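Local structure of Xaa-Pro Dipeptidase (Alteromonas macleodii, 2QS8) at residues A[106-111]-A[380-385]; A[325-330]-A[335-340]; A[339-344]-A[352-357]. The protein probably hydrolyses short peptides as a metal-dependent carboxypeptidase or dipeptidase of the amidohydrolase superfamily, and binds methionine in its active site. All coordinates share one frame; numbering follows the deposited sequence.

Interaction 1 (A[106-111]-A[380-385]); sequences GFTTVR and LADLIA
Ile384 lies against the bare backbone of Gly106, and this is the methyl-to-backbone part of the contact. Its CG2 methyl meets Gly106 O at 3.4 Å and stands 3.9 Å from Gly106 CA. CG2 gets there because it is anti to the carbonyl carbon, while CG1 takes the place between backbone N and carbonyl carbon (chi1 65°). The same side chain also touches Leu65 and Val400, so a bulky aliphatic residue suits the site. Glycine is called for at 106: the residue ends the preceding helix in a Schellman motif with positive phi, and a beta carbon would be jammed against the preceding carbonyl O.

Polar side chains meet, without bonding, at Thr108 and Asp382, which slide past one another in opposite directions. Thr108 OG1 comes to 3.7 Å from Asp382 OD2, with Thr108 CB almost as near to that oxygen, at 3.8 Å; this is packing and not a hydrogen bond. Thr109 OG1 approaches Asp382 OD2 more loosely, at 4.1 Å, the side chains of Thr109 and Asp382 crossing at about a right angle. The acid is held elsewhere: OD2 makes a salt bridge to Arg136 NE and OD1 accepts a hydrogen bond from Asp406 N. Buried, the carboxylate thus has both oxygens engaged, which probably fixes its rotation.

No backbone hydrogen bond links the two segments, although their touching parts run in nearly opposite directions, 158° apart. Strand 60-67 pairs with both, parallel to strand 107-112 and antiparallel to strand 383-386. The arrangement is that of the amidohydrolase fold, in which a TIM-barrel strand abuts the small beta domain built from both ends of the chain.

Interaction 2 (A[325-330]-A[335-340]); sequences FGTDAG and GTNWKE. With MET (methionine), chain D.
The backbones come closest at Thr327 and Glu340, with CA atoms 6.2 Å apart, where the irregular segment 325-330 passes segment 335-340. Glu340 has the largest share of the contact. Its aliphatic part slides past the Phe325 ring, CB standing 3.3 Å from Phe325 CZ, in an approach oblique to the ring, and the carboxylate plane is turned 87° from the ring plane. The same ring presents its edge to the carbonyl of Asn337, whose O lies near the ring plane, 3.6 Å from Phe325 CZ. Thr327 adds its CG2 methyl, 3.5 Å from Glu340 CB.

With CG anti to the backbone N (chi1 -176°) and a bend at chi2 (68°), the Glu340 carboxylate is carried toward Gly326. There OE2 takes a hydrogen bond from a water at 2.7 Å, and the water in turn accepts one from Gly326 N at 3.0 Å. Beyond the segments OE2 also accepts from Ile278 N, while OE1 bonds to Ser279 OG. Were the carboxylate lost, as with an alanine here, the water, Ile278 N and Ser279 OG would probably lose a partner, and a gap would open beside the Phe325 ring.

Segment 325-330, though not a regular strand here, corresponds to the end of the eighth TIM-barrel strand, where amidohydrolases characteristically carry a metal-binding aspartate. Here that residue is Asp328, which joins His69 and His71 at the magnesium ion. Its side chain sets off away from segment 335-340, and OD2 accepts a hydrogen bond from the amino N of the bound methionine at 3.0 Å. Next to it, Thr327 suits a buried turn: OG1 is hydrogen-bonded to Asp67 OD2 and accepts a weak bond from Ala329 N, beside which the small Ala329 CB packs against the Asn337 side chain.

Interaction 3 (A[339-344]-A[352-357]); sequences KEFVYM and MKAIQS
Phe341 turns the edge of its ring to the backbone of Ala354, and CE1 lies 3.7 Å from Ala354 O, which is close to the ring plane. The neighbouring ring atom CD1 is 4.2 Å from Ala354 CB, an apolar contact. An alanine suits this place, because its methyl is directed at helix 339-346 and is small enough to let the two backbones draw close. Phe341 CA and Ala354 CA are 6.3 Å apart. The ring also lies near Ile355 CA, while the Ile355 side chain points away.

Met344 reaches across one turn further on. Its chain is extended as far as the selenium of this selenomethionine, then bends (chi3 93°) and brings the Met344 CE methyl to 3.6 Å from Ser357 OG. That hydroxyl is turned back to its own helix, since OG sits between the backbone N and the carbonyl carbon (chi1 81°). From there Ser357 OG donates a 2.6 Å hydrogen bond to Ala354 O, tilted somewhat from the carbonyl plane. The bond satisfies the buried hydroxyl, which is consistent with a methyl as its neighbour.

The helix axes pass 9.7 Å apart with their directions 136° from each other. A short connection joins these two helices, and their packing, with Phe341 on Leu65 and Ile355 on Leu62, belongs to the helical layer outside the TIM-barrel strands.

From the N terminus, the chain passes the barrel strand 107-112 first, and interaction 1 closes the longest loop, when 380-385 returns after 268 intervening residues. Interactions 2 and 3 are both nested inside it. Interaction 2 closes a short loop, with four residues between its segments 325-330 and 335-340; interaction 3 starts on the helix where interaction 2 ends, sharing Lys339 and Glu340, and closes on 352-357. Aromatic rings join all three: Phe107, Phe325 and Phe341 form a cluster in which each ring touches the other two, Phe107 CZ coming to 4.0 Å from Phe341 CE2. Together they tie the beta domain, the barrel wall, the metal-bearing loop and the outer helices.

Interaction 1 (A[106-111]-A[380-385])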
loop_
_atom_site.group_PDB
_atom_site.type_symbol
_atom_site.label_atom_id
_atom_site.label_comp_id
_atom_site.label_asym_id
_atom_site.label_seq_id
_atom_site.Cartn_x
_atom_site.Cartn_y
_atom_site.Cartn_z
ATOM N N GLY A 106 34.212 -23.607 -21.504
ATOM C CA GLY A 106 35.200 -22.892 -20.718
ATOM C C GLY A 106 34.700 -21.972 -19.611
ATOM O O GLY A 106 35.505 -21.458 -18.837
ATOM N N PHE A 107 33.394 -21.746 -19.527
ATOM C CA PHE A 107 32.875 -20.876 -18.474
ATOM C C PHE A 107 32.474 -21.680 -17.244
ATOM O O PHE A 107 31.432 -22.335 -17.212
ATOM C CB PHE A 107 31.713 -20.033 -19.001
ATOM C CG PHE A 107 32.143 -19.003 -20.004
ATOM C CD1 PHE A 107 32.472 -19.373 -21.304
ATOM C CD2 PHE A 107 32.286 -17.671 -19.635
ATOM C CE1 PHE A 107 32.942 -18.430 -22.215
ATOM C CE2 PHE A 107 32.753 -16.730 -20.538
ATOM C CZ PHE A 107 33.081 -17.110 -21.832
ATOM N N THR A 108 33.337 -21.614 -16.234
ATOM C CA THR A 108 33.157 -22.338 -14.983
ATOM C C THR A 108 32.278 -21.605 -13.970
ATOM O O THR A 108 31.794 -22.196 -13.010
ATOM C CB THR A 108 34.538 -22.644 -14.360
ATOM O OG1 THR A 108 35.325 -21.445 -14.311
ATOM C CG2 THR A 108 35.258 -23.712 -15.185
ATOM N N THR A 109 32.080 -20.314 -14.175
ATOM C CA THR A 109 31.236 -19.545 -13.283
ATOM C C THR A 109 30.393 -18.597 -14.122
ATOM O O THR A 109 30.900 -17.987 -15.061
ATOM C CB THR A 109 32.060 -18.704 -12.260
ATOM O OG1 THR A 109 32.835 -19.565 -11.425
ATOM C CG2 THR A 109 31.124 -17.891 -11.362
ATOM N N VAL A 110 29.106 -18.490 -13.796
ATOM C CA VAL A 110 28.215 -17.585 -14.511
ATOM C C VAL A 110 27.257 -16.913 -13.540
ATOM O O VAL A 110 27.004 -17.416 -12.448
ATOM C CB VAL A 110 27.357 -18.313 -15.598
ATOM C CG1 VAL A 110 28.256 -18.943 -16.649
ATOM C CG2 VAL A 110 26.477 -19.379 -14.957
ATOM N N ARG A 111 26.746 -15.759 -13.948
ATOM C CA ARG A 111 25.773 -15.030 -13.161
ATOM C C ARG A 111 24.473 -15.024 -13.990
ATOM O O ARG A 111 24.406 -14.352 -15.025
ATOM C CB ARG A 111 26.244 -13.585 -12.914
ATOM C CG ARG A 111 25.375 -12.800 -11.932
ATOM C CD ARG A 111 25.831 -11.338 -11.744
ATOM N NE ARG A 111 25.720 -10.566 -12.976
ATOM C CZ ARG A 111 25.766 -9.243 -13.043
ATOM N NH1 ARG A 111 25.927 -8.524 -11.941
ATOM N NH2 ARG A 111 25.613 -8.635 -14.210
ATOM N N LEU A 380 40.762 -21.310 -5.603
ATOM C CA LEU A 380 40.100 -22.536 -6.036
ATOM C C LEU A 380 40.600 -22.961 -7.414
ATOM O O LEU A 380 40.876 -22.122 -8.283
ATOM C CB LEU A 380 38.578 -22.340 -6.055
ATOM C CG LEU A 380 37.901 -22.113 -4.691
ATOM C CD1 LEU A 380 36.413 -21.798 -4.876
ATOM C CD2 LEU A 380 38.065 -23.353 -3.824
ATOM N N ALA A 381 40.712 -24.271 -7.605
ATOM C CA ALA A 381 41.199 -24.846 -8.852
ATOM C C ALA A 381 40.188 -24.895 -9.999
ATOM O O ALA A 381 39.621 -25.947 -10.308
ATOM C CB ALA A 381 41.760 -26.247 -8.592
ATOM N N ASP A 382 39.969 -23.739 -10.620
ATOM C CA ASP A 382 39.080 -23.610 -11.764
ATOM C C ASP A 382 39.990 -23.196 -12.919
ATOM O O ASP A 382 40.435 -22.047 -12.987
ATOM C CB ASP A 382 38.024 -22.527 -11.507
ATOM C CG ASP A 382 36.815 -23.048 -10.742
ATOM O OD1 ASP A 382 36.922 -24.112 -10.091
ATOM O OD2 ASP A 382 35.755 -22.383 -10.785
ATOM N N LEU A 383 40.278 -24.134 -13.816
ATOM C CA LEU A 383 41.163 -23.854 -14.941
ATOM C C LEU A 383 40.689 -24.417 -16.273
ATOM O O LEU A 383 39.998 -25.435 -16.334
ATOM C CB LEU A 383 42.571 -24.408 -14.671
ATOM C CG LEU A 383 43.263 -24.148 -13.331
ATOM C CD1 LEU A 383 42.741 -25.134 -12.297
ATOM C CD2 LEU A 383 44.779 -24.306 -13.498
ATOM N N ILE A 384 41.085 -23.749 -17.346
ATOM C CA ILE A 384 40.741 -24.197 -18.681
ATOM C C ILE A 384 42.010 -24.153 -19.526
ATOM O O ILE A 384 43.007 -23.536 -19.136
ATOM C CB ILE A 384 39.676 -23.290 -19.344
ATOM C CG1 ILE A 384 40.247 -21.887 -19.555
ATOM C CG2 ILE A 384 38.427 -23.234 -18.475
ATOM C CD1 ILE A 384 39.402 -21.009 -20.468
ATOM N N ALA A 385 41.974 -24.811 -20.678
ATOM C CA ALA A 385 43.120 -24.836 -21.572
ATOM C C ALA A 385 42.616 -24.827 -23.005
ATOM O O ALA A 385 41.494 -25.236 -23.269
ATOM C CB ALA A 385 43.952 -26.068 -21.314
#

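Interaction 2 (A[325-330]-A[335-340])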
loop_
_atom_site.group_PDB
_atom_site.type_symbol
_atom_site.label_atom_id
_atom_site.label_comp_id
_atom_site.label_asym_id
_atom_site.label_seq_id
_atom_site.Cartn_x
_atom_site.Cartn_y
_atom_site.Cartn_z
ATOM N N PHE A 325 32.938 -9.071 -18.202
ATOM C CA PHE A 325 32.403 -9.910 -19.274
ATOM C C PHE A 325 30.935 -10.365 -19.094
ATOM O O PHE A 325 30.577 -10.953 -18.070
ATOM C CB PHE A 325 33.295 -11.143 -19.424
ATOM C CG PHE A 325 33.034 -11.934 -20.665
ATOM C CD1 PHE A 325 33.731 -11.656 -21.833
ATOM C CD2 PHE A 325 32.118 -12.977 -20.662
ATOM C CE1 PHE A 325 33.526 -12.409 -22.975
ATOM C CE2 PHE A 325 31.907 -13.731 -21.797
ATOM C CZ PHE A 325 32.614 -13.448 -22.960
ATOM N N GLY A 326 30.116 -10.105 -20.111
ATOM C CA GLY A 326 28.711 -10.482 -20.090
ATOM C C GLY A 326 28.139 -10.536 -21.501
ATOM O O GLY A 326 28.284 -9.584 -22.259
ATOM N N THR A 327 27.447 -11.616 -21.836
ATOM C CA THR A 327 26.936 -11.804 -23.196
ATOM C C THR A 327 25.417 -11.739 -23.453
ATOM O O THR A 327 24.982 -11.418 -24.559
ATOM C CB THR A 327 27.411 -13.164 -23.728
ATOM O OG1 THR A 327 26.698 -14.203 -23.048
ATOM C CG2 THR A 327 28.907 -13.354 -23.440
ATOM N N ASP A 328 24.629 -12.053 -22.431
ATOM C CA ASP A 328 23.180 -12.100 -22.543
ATOM C C ASP A 328 22.822 -13.336 -23.376
ATOM O O ASP A 328 21.888 -13.319 -24.193
ATOM C CB ASP A 328 22.604 -10.828 -23.184
ATOM C CG ASP A 328 21.107 -10.649 -22.899
ATOM O OD1 ASP A 328 20.512 -11.478 -22.178
ATOM O OD2 ASP A 328 20.514 -9.666 -23.387
ATOM N N ALA A 329 23.600 -14.394 -23.172
ATOM C CA ALA A 329 23.365 -15.676 -23.825
ATOM C C ALA A 329 21.990 -16.142 -23.329
ATOM O O ALA A 329 21.731 -16.186 -22.127
ATOM C CB ALA A 329 24.439 -16.672 -23.423
ATOM N N GLY A 330 21.127 -16.506 -24.240
ATOM C CA GLY A 330 19.757 -16.890 -23.931
ATOM C C GLY A 330 18.927 -16.153 -24.968
ATOM O O GLY A 330 17.767 -16.466 -25.219
ATOM N N GLY A 335 26.565 -21.276 -25.408
ATOM C CA GLY A 335 27.745 -21.966 -25.893
ATOM C C GLY A 335 28.539 -21.146 -26.898
ATOM O O GLY A 335 29.662 -21.500 -27.261
ATOM N N THR A 336 27.963 -20.047 -27.358
ATOM C CA THR A 336 28.651 -19.184 -28.309
ATOM C C THR A 336 29.202 -17.967 -27.555
ATOM O O THR A 336 29.553 -16.944 -28.148
ATOM C CB THR A 336 27.687 -18.711 -29.423
ATOM O OG1 THR A 336 26.645 -17.905 -28.850
ATOM C CG2 THR A 336 27.078 -19.931 -30.139
ATOM N N ASN A 337 29.271 -18.103 -26.236
ATOM C CA ASN A 337 29.743 -17.032 -25.364
ATOM C C ASN A 337 31.077 -16.434 -25.819
ATOM O O ASN A 337 31.282 -15.221 -25.733
ATOM C CB ASN A 337 29.878 -17.554 -23.933
ATOM C CG ASN A 337 28.621 -18.272 -23.447
ATOM O OD1 ASN A 337 27.902 -17.775 -22.571
ATOM N ND2 ASN A 337 28.352 -19.444 -24.013
ATOM N N TRP A 338 31.969 -17.286 -26.320
ATOM C CA TRP A 338 33.292 -16.842 -26.763
ATOM C C TRP A 338 33.296 -15.682 -27.763
ATOM O O TRP A 338 34.221 -14.857 -27.750
ATOM C CB TRP A 338 34.075 -18.013 -27.354
ATOM C CG TRP A 338 33.448 -18.591 -28.586
ATOM C CD1 TRP A 338 32.504 -19.572 -28.645
ATOM C CD2 TRP A 338 33.699 -18.197 -29.939
ATOM N NE1 TRP A 338 32.151 -19.819 -29.949
ATOM C CE2 TRP A 338 32.874 -18.991 -30.767
ATOM C CE3 TRP A 338 34.551 -17.258 -30.534
ATOM C CZ2 TRP A 338 32.864 -18.865 -32.159
ATOM C CZ3 TRP A 338 34.544 -17.130 -31.919
ATOM C CH2 TRP A 338 33.705 -17.935 -32.717
ATOM N N LYS A 339 32.278 -15.618 -28.623
ATOM C CA LYS A 339 32.187 -14.561 -29.628
ATOM C C LYS A 339 32.259 -13.165 -29.013
ATOM O O LYS A 339 32.704 -12.216 -29.667
ATOM C CB LYS A 339 30.893 -14.696 -30.429
ATOM C CG LYS A 339 30.786 -16.002 -31.183
ATOM C CD LYS A 339 29.503 -16.063 -31.988
ATOM C CE LYS A 339 29.351 -17.400 -32.693
ATOM N NZ LYS A 339 28.126 -17.406 -33.538
ATOM N N GLU A 340 31.818 -13.047 -27.761
ATOM C CA GLU A 340 31.847 -11.774 -27.051
ATOM C C GLU A 340 33.279 -11.216 -26.983
ATOM O O GLU A 340 33.484 -10.001 -27.056
ATOM C CB GLU A 340 31.279 -11.956 -25.639
ATOM C CG GLU A 340 31.140 -10.687 -24.792
ATOM C CD GLU A 340 30.084 -9.712 -25.310
ATOM O OE1 GLU A 340 29.295 -10.090 -26.206
ATOM O OE2 GLU A 340 30.042 -8.564 -24.809
HETATM N N MET D . 17.709 -8.694 -23.558
HETATM C CA MET D . 17.966 -7.281 -23.965
HETATM C C MET D . 16.671 -6.532 -24.269
HETATM O O MET D . 16.685 -5.287 -24.188
HETATM C CB MET D . 18.862 -7.255 -25.202
HETATM C CG MET D . 19.227 -5.863 -25.642
HETATM S SD MET D . 20.427 -5.904 -26.927
HETATM C CE MET D . 21.827 -6.484 -26.011
HETATM O OXT MET D . 15.667 -7.202 -24.593
HETATM O O HOH W 1 31.172 -8.438 -22.347
#

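Interaction 3 (A[339-344]-A[352-357])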
loop_
_atom_site.group_PDB
_atom_site.type_symbol
_atom_site.label_atom_id
_atom_site.label_comp_id
_atom_site.label_asym_id
_atom_site.label_seq_id
_atom_site.Cartn_x
_atom_site.Cartn_y
_atom_site.Cartn_z
ATOM N N LYS A 339 32.278 -15.618 -28.623
ATOM C CA LYS A 339 32.187 -14.561 -29.628
ATOM C C LYS A 339 32.259 -13.165 -29.013
ATOM O O LYS A 339 32.704 -12.216 -29.667
ATOM C CB LYS A 339 30.893 -14.696 -30.429
ATOM C CG LYS A 339 30.786 -16.002 -31.183
ATOM C CD LYS A 339 29.503 -16.063 -31.988
ATOM C CE LYS A 339 29.351 -17.400 -32.693
ATOM N NZ LYS A 339 28.126 -17.406 -33.538
ATOM N N GLU A 340 31.818 -13.047 -27.761
ATOM C CA GLU A 340 31.847 -11.774 -27.051
ATOM C C GLU A 340 33.279 -11.216 -26.983
ATOM O O GLU A 340 33.484 -10.001 -27.056
ATOM C CB GLU A 340 31.279 -11.956 -25.639
ATOM C CG GLU A 340 31.140 -10.687 -24.792
ATOM C CD GLU A 340 30.084 -9.712 -25.310
ATOM O OE1 GLU A 340 29.295 -10.090 -26.206
ATOM O OE2 GLU A 340 30.042 -8.564 -24.809
ATOM N N PHE A 341 34.260 -12.105 -26.832
ATOM C CA PHE A 341 35.667 -11.712 -26.773
ATOM C C PHE A 341 36.069 -11.051 -28.086
ATOM O O PHE A 341 36.665 -9.973 -28.099
ATOM C CB PHE A 341 36.575 -12.926 -26.545
ATOM C CG PHE A 341 36.529 -13.475 -25.151
ATOM C CD1 PHE A 341 36.846 -12.678 -24.060
ATOM C CD2 PHE A 341 36.163 -14.796 -24.929
ATOM C CE1 PHE A 341 36.788 -13.193 -22.774
ATOM C CE2 PHE A 341 36.104 -15.319 -23.647
ATOM C CZ PHE A 341 36.416 -14.518 -22.569
ATOM N N VAL A 342 35.739 -11.707 -29.193
ATOM C CA VAL A 342 36.076 -11.182 -30.504
ATOM C C VAL A 342 35.446 -9.806 -30.727
ATOM O O VAL A 342 36.050 -8.936 -31.359
ATOM C CB VAL A 342 35.612 -12.140 -31.611
ATOM C CG1 VAL A 342 36.115 -11.645 -32.967
ATOM C CG2 VAL A 342 36.099 -13.550 -31.311
ATOM N N TYR A 343 34.237 -9.615 -30.204
ATOM C CA TYR A 343 33.544 -8.340 -30.347
ATOM C C TYR A 343 34.213 -7.258 -29.513
ATOM O O TYR A 343 34.331 -6.117 -29.950
ATOM C CB TYR A 343 32.069 -8.473 -29.943
ATOM C CG TYR A 343 31.181 -9.102 -30.996
ATOM C CD1 TYR A 343 31.025 -8.502 -32.248
ATOM C CD2 TYR A 343 30.454 -10.264 -30.728
ATOM C CE1 TYR A 343 30.170 -9.032 -33.198
ATOM C CE2 TYR A 343 29.589 -10.809 -31.679
ATOM C CZ TYR A 343 29.454 -10.183 -32.909
ATOM O OH TYR A 343 28.591 -10.695 -33.852
HETATM N N MSE A 344 34.655 -7.619 -28.315
HETATM C CA MSE A 344 35.307 -6.670 -27.432
HETATM C C MSE A 344 36.611 -6.181 -28.021
HETATM O O MSE A 344 36.951 -5.001 -27.907
HETATM C CB MSE A 344 35.553 -7.318 -26.078
HETATM C CG MSE A 344 34.263 -7.653 -25.389
HETATM SE SE MSE A 344 34.625 -8.499 -23.696
HETATM C CE MSE A 344 34.617 -6.955 -22.493
HETATM N N MSE A 352 44.265 -9.219 -23.989
HETATM C CA MSE A 352 44.553 -9.563 -22.605
HETATM C C MSE A 352 43.581 -8.892 -21.643
HETATM O O MSE A 352 43.154 -9.493 -20.657
HETATM C CB MSE A 352 46.000 -9.190 -22.249
HETATM C CG MSE A 352 46.352 -9.416 -20.786
HETATM SE SE MSE A 352 46.149 -11.308 -20.318
HETATM C CE MSE A 352 48.021 -11.970 -20.339
ATOM N N LYS A 353 43.236 -7.643 -21.932
ATOM C CA LYS A 353 42.307 -6.912 -21.086
ATOM C C LYS A 353 40.938 -7.574 -21.153
ATOM O O LYS A 353 40.203 -7.597 -20.165
ATOM C CB LYS A 353 42.204 -5.459 -21.532
ATOM C CG LYS A 353 42.589 -4.462 -20.445
ATOM C CD LYS A 353 44.008 -4.693 -19.913
ATOM C CE LYS A 353 44.385 -3.640 -18.869
ATOM N NZ LYS A 353 45.718 -3.905 -18.254
ATOM N N ALA A 354 40.614 -8.124 -22.315
ATOM C CA ALA A 354 39.346 -8.802 -22.507
ATOM C C ALA A 354 39.303 -10.063 -21.649
ATOM O O ALA A 354 38.304 -10.324 -20.982
ATOM C CB ALA A 354 39.153 -9.155 -23.977
ATOM N N ILE A 355 40.381 -10.842 -21.660
ATOM C CA ILE A 355 40.419 -12.060 -20.862
ATOM C C ILE A 355 40.367 -11.739 -19.367
ATOM O O ILE A 355 39.780 -12.484 -18.585
ATOM C CB ILE A 355 41.681 -12.885 -21.154
ATOM C CG1 ILE A 355 41.683 -13.309 -22.619
ATOM C CG2 ILE A 355 41.714 -14.112 -20.263
ATOM C CD1 ILE A 355 42.940 -14.000 -23.065
ATOM N N GLN A 356 40.978 -10.622 -18.975
ATOM C CA GLN A 356 40.977 -10.239 -17.570
ATOM C C GLN A 356 39.581 -9.793 -17.141
ATOM O O GLN A 356 39.228 -9.884 -15.966
ATOM C CB GLN A 356 42.013 -9.131 -17.312
ATOM C CG GLN A 356 43.436 -9.563 -17.656
ATOM C CD GLN A 356 44.497 -8.565 -17.236
ATOM O OE1 GLN A 356 44.361 -7.368 -17.450
ATOM N NE2 GLN A 356 45.574 -9.068 -16.647
ATOM N N SER A 357 38.780 -9.337 -18.100
ATOM C CA SER A 357 37.433 -8.892 -17.792
ATOM C C SER A 357 36.495 -10.078 -17.561
ATOM O O SER A 357 35.397 -9.906 -17.049
ATOM C CB SER A 357 36.877 -8.026 -18.924
ATOM O OG SER A 357 36.382 -8.834 -19.972
#